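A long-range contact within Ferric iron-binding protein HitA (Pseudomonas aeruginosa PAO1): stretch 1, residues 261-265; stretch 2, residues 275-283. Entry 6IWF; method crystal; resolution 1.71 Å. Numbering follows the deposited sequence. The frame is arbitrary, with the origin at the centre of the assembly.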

ATOM      1  N   SER A 261      -0.522  -9.234  -7.597  1.00 17.75           N
ATOM      2  CA  SER A 261      -1.430  -8.329  -6.908  1.00 20.23           C
ATOM      3  C   SER A 261      -2.045  -7.374  -7.913  1.00 12.18           C
ATOM      4  O   SER A 261      -1.340  -6.810  -8.755  1.00 13.26           O
ATOM      5  CB  SER A 261      -0.728  -7.554  -5.792  1.00 22.38           C
ATOM      6  OG  SER A 261      -1.697  -6.911  -4.969  1.00 21.09           O
ATOM      7  N   ALA A 262      -3.365  -7.216  -7.817  1.00 13.06           N
ATOM      8  CA  ALA A 262      -4.141  -6.402  -8.746  1.00 11.36           C
ATOM      9  C   ALA A 262      -3.977  -4.939  -8.347  1.00 11.00           C
ATOM     10  O   ALA A 262      -4.790  -4.352  -7.632  1.00  9.47           O
ATOM     11  CB  ALA A 262      -5.599  -6.839  -8.743  1.00 14.74           C
ATOM     12  N   GLU A 263      -2.881  -4.347  -8.810  1.00  8.40           N
ATOM     13  CA  GLU A 263      -2.528  -2.976  -8.483  1.00  6.82           C
ATOM     14  C   GLU A 263      -2.240  -2.231  -9.779  1.00  6.50           C
ATOM     15  O   GLU A 263      -2.305  -2.798 -10.875  1.00  9.17           O
ATOM     16  CB  GLU A 263      -1.339  -2.935  -7.515  1.00  9.52           C
ATOM     17  CG  GLU A 263      -1.667  -3.663  -6.206  1.00  9.87           C
ATOM     18  CD  GLU A 263      -0.671  -3.422  -5.086  1.00 12.86           C
ATOM     19  OE1 GLU A 263      -0.352  -4.396  -4.367  1.00 18.80           O
ATOM     20  OE2 GLU A 263      -0.233  -2.271  -4.901  1.00 15.30           O
ATOM     21  N   TYR A 264      -1.935  -0.955  -9.646  1.00  4.82           N
ATOM     22  CA  TYR A 264      -1.681  -0.134 -10.831  1.00  6.78           C
ATOM     23  C   TYR A 264      -0.188   0.050 -11.037  1.00  6.30           C
ATOM     24  O   TYR A 264       0.525   0.460 -10.105  1.00  8.49           O
ATOM     25  CB  TYR A 264      -2.349   1.225 -10.685  1.00  4.60           C
ATOM     26  CG  TYR A 264      -3.845   1.152 -10.547  1.00  4.99           C
ATOM     27  CD1 TYR A 264      -4.663   1.179 -11.675  1.00  7.12           C
ATOM     28  CD2 TYR A 264      -4.445   1.064  -9.301  1.00  7.13           C
ATOM     29  CE1 TYR A 264      -6.048   1.112 -11.550  1.00  8.81           C
ATOM     30  CE2 TYR A 264      -5.827   1.005  -9.172  1.00  5.05           C
ATOM     31  CZ  TYR A 264      -6.617   1.023 -10.303  1.00 10.36           C
ATOM     32  OH  TYR A 264      -7.990   0.956 -10.173  1.00 10.89           O
ATOM     33  N   PRO A 265       0.337  -0.211 -12.230  1.00  6.97           N
ATOM     34  CA  PRO A 265       1.785  -0.088 -12.434  1.00  7.44           C
ATOM     35  C   PRO A 265       2.250   1.361 -12.383  1.00  9.43           C
ATOM     36  O   PRO A 265       1.542   2.285 -12.800  1.00  9.56           O
ATOM     37  CB  PRO A 265       1.998  -0.688 -13.833  1.00  8.50           C
ATOM     38  CG  PRO A 265       0.679  -0.517 -14.514  1.00 12.97           C
ATOM     39  CD  PRO A 265      -0.373  -0.662 -13.437  1.00  6.99           C
ATOM     40  N   ALA A 275      -9.388  -5.373 -15.827  1.00 10.32           N
ATOM     41  CA  ALA A 275     -10.458  -5.671 -14.883  1.00 11.12           C
ATOM     42  C   ALA A 275     -10.476  -4.708 -13.706  1.00 11.46           C
ATOM     43  O   ALA A 275     -11.471  -4.660 -12.974  1.00 12.70           O
ATOM     44  CB  ALA A 275     -10.329  -7.103 -14.364  1.00 16.78           C
ATOM     45  N   LEU A 276      -9.396  -3.956 -13.503  1.00 11.13           N
ATOM     46  CA  LEU A 276      -9.372  -2.925 -12.476  1.00 10.44           C
ATOM     47  C   LEU A 276     -10.178  -1.717 -12.924  1.00 11.94           C
ATOM     48  O   LEU A 276     -10.272  -1.419 -14.120  1.00 12.50           O
ATOM     49  CB  LEU A 276      -7.934  -2.476 -12.191  1.00 10.50           C
ATOM     50  CG  LEU A 276      -7.003  -3.417 -11.444  1.00 15.65           C
ATOM     51  CD1 LEU A 276      -5.595  -2.832 -11.397  1.00 16.06           C
ATOM     52  CD2 LEU A 276      -7.537  -3.649 -10.043  1.00 17.07           C
ATOM     53  N   LYS A 277     -10.749  -1.002 -11.953  1.00 10.29           N
ATOM     54  CA  LYS A 277     -11.348   0.285 -12.271  1.00 12.48           C
ATOM     55  C   LYS A 277     -10.282   1.170 -12.911  1.00 13.76           C
ATOM     56  O   LYS A 277      -9.166   1.268 -12.376  1.00 11.49           O
ATOM     57  CB  LYS A 277     -11.909   0.938 -11.008  1.00 10.57           C
ATOM     58  CG  LYS A 277     -12.696   2.207 -11.258  1.00 18.48           C
ATOM     59  CD  LYS A 277     -14.106   2.073 -10.720  1.00 20.61           C
ATOM     60  CE  LYS A 277     -14.918   3.330 -10.999  1.00 25.87           C
ATOM     61  NZ  LYS A 277     -14.257   4.535 -10.422  1.00 27.38           N
ATOM     62  N   PRO A 278     -10.554   1.786 -14.066  1.00 14.11           N
ATOM     63  CA  PRO A 278      -9.516   2.585 -14.734  1.00 14.19           C
ATOM     64  C   PRO A 278      -8.968   3.673 -13.820  1.00 13.06           C
ATOM     65  O   PRO A 278      -9.724   4.396 -13.160  1.00 13.07           O
ATOM     66  CB  PRO A 278     -10.252   3.177 -15.940  1.00 20.34           C
ATOM     67  CG  PRO A 278     -11.338   2.180 -16.224  1.00 18.85           C
ATOM     68  CD  PRO A 278     -11.771   1.654 -14.895  1.00 15.84           C
ATOM     69  N   PHE A 279      -7.634   3.772 -13.785  1.00 13.41           N
ATOM     70  CA  PHE A 279      -6.966   4.689 -12.859  1.00  9.82           C
ATOM     71  C   PHE A 279      -7.457   6.122 -13.040  1.00 13.01           C
ATOM     72  O   PHE A 279      -7.705   6.829 -12.058  1.00 12.89           O
ATOM     73  CB  PHE A 279      -5.453   4.597 -13.059  1.00 12.18           C
ATOM     74  CG  PHE A 279      -4.648   5.278 -11.989  1.00 14.90           C
ATOM     75  CD1 PHE A 279      -4.451   4.674 -10.761  1.00 11.77           C
ATOM     76  CD2 PHE A 279      -4.089   6.527 -12.220  1.00 18.29           C
ATOM     77  CE1 PHE A 279      -3.706   5.303  -9.771  1.00 14.33           C
ATOM     78  CE2 PHE A 279      -3.351   7.166 -11.241  1.00 26.53           C
ATOM     79  CZ  PHE A 279      -3.153   6.544 -10.013  1.00 20.20           C
ATOM     80  N   ALA A 280      -7.640   6.558 -14.290  1.00 13.56           N
ATOM     81  CA  ALA A 280      -8.097   7.920 -14.544  1.00 20.92           C
ATOM     82  C   ALA A 280      -9.508   8.181 -14.022  1.00 21.26           C
ATOM     83  O   ALA A 280      -9.895   9.346 -13.877  1.00 25.28           O
ATOM     84  CB  ALA A 280      -8.030   8.217 -16.045  1.00 22.41           C
ATOM     85  N   GLU A 281     -10.283   7.139 -13.727  1.00 18.65           N
ATOM     86  CA  GLU A 281     -11.650   7.306 -13.240  1.00 19.96           C
ATOM     87  C   GLU A 281     -11.753   7.369 -11.723  1.00 20.00           C
ATOM     88  O   GLU A 281     -12.865   7.521 -11.201  1.00 19.67           O
ATOM     89  CB  GLU A 281     -12.535   6.163 -13.735  1.00 23.15           C
ATOM     90  CG  GLU A 281     -12.703   6.106 -15.242  1.00 28.35           C
ATOM     91  CD  GLU A 281     -13.555   4.926 -15.679  1.00 30.25           C
ATOM     92  OE1 GLU A 281     -14.290   4.370 -14.828  1.00 27.55           O
ATOM     93  OE2 GLU A 281     -13.483   4.547 -16.868  1.00 39.52           O
ATOM     94  N   LEU A 282     -10.638   7.238 -11.002  1.00 12.97           N
ATOM     95  CA  LEU A 282     -10.717   7.086  -9.553  1.00 12.06           C
ATOM     96  C   LEU A 282     -11.074   8.393  -8.852  1.00 12.15           C
ATOM     97  O   LEU A 282     -11.707   8.361  -7.788  1.00  9.95           O
ATOM     98  CB  LEU A 282      -9.398   6.539  -9.017  1.00  8.54           C
ATOM     99  CG  LEU A 282      -9.152   5.062  -9.334  1.00  9.29           C
ATOM    100  CD1 LEU A 282      -7.733   4.672  -8.898  1.00  9.15           C
ATOM    101  CD2 LEU A 282     -10.192   4.193  -8.647  1.00 10.46           C
ATOM    102  N   ASP A 283     -10.684   9.536  -9.417  1.00  8.83           N
ATOM    103  CA  ASP A 283     -10.910  10.844  -8.809  1.00  7.26           C
ATOM    104  C   ASP A 283     -10.430  10.877  -7.344  1.00  7.50           C
ATOM    105  O   ASP A 283     -11.181  11.240  -6.450  1.00  8.15           O
ATOM    106  CB  ASP A 283     -12.386  11.217  -8.891  1.00  7.57           C
ATOM    107  CG  ASP A 283     -12.655  12.747  -8.776  1.00 11.41           C
ATOM    108  OD1 ASP A 283     -11.731  13.583  -8.881  1.00 12.53           O
ATOM    109  OD2 ASP A 283     -13.834  13.109  -8.599  1.00 13.65           O
TER
HETATM  110  O   HOH W   1      -9.598  -1.245  -8.985  1.00 19.01           O

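Stretch 2 wraps around one side chain of stretch 1, the buried Tyr264. The contact buries 320 Å², both sides summed, and Tyr264 accounts for the largest share. The two backbones stay well apart. The CA atoms of Ala262 and Leu276 lie 7.3 Å from each other, and those of Tyr264 and Phe279 lie 7.4 Å apart. No backbone-to-backbone hydrogen bond joins the stretches; side chains make the contacts between them, with each other and with backbone atoms.

Ala275 makes no contact. Leu276 is the first residue to engage, and its CA-to-CB bond points toward stretch 1. Its CD2 packs against Ala262 CB at 4.0 Å, a small apolar contact. Its CD1 sits over one face of the Tyr264 ring, 4.0 Å from the centroid and 13° off the ring normal. This is a CH-pi contact, with the methyl group set against the pi cloud. The same CD1 comes within 3.3 Å of Glu263 O.

Lys277 contributes mainly through its backbone. Tyr264 OH donates a short hydrogen bond to Lys277 O, 2.5 Å away and near the ring plane. Water 1 donates to Tyr264 OH (3.0 Å from its O) and accepts from Lys277 N (3.2 Å from the same O). The hydroxyl is thus linked to both polar backbone atoms of Lys277. The end of the lysine side chain leads away, and its NZ makes a weak 3.4 Å hydrogen bond to Glu281 O.

Pro278 adds little, and its CA-to-CB bond points away. Phe279 then covers the Tyr264 face opposite Leu276. The rings meet edge-to-face, with the phenylalanine edge toward the tyrosine face. Their centroids are 5.0 Å apart and their planes meet at 61°. Phe279 CD1 reaches Tyr264 CG at 3.6 Å.

Ala280 and Glu281 stay out of reach. The CA-to-CB bond of Leu282 points toward stretch 1, and its CD1 lies 4.1 Å from Tyr264 CZ. Asp283 makes no contact.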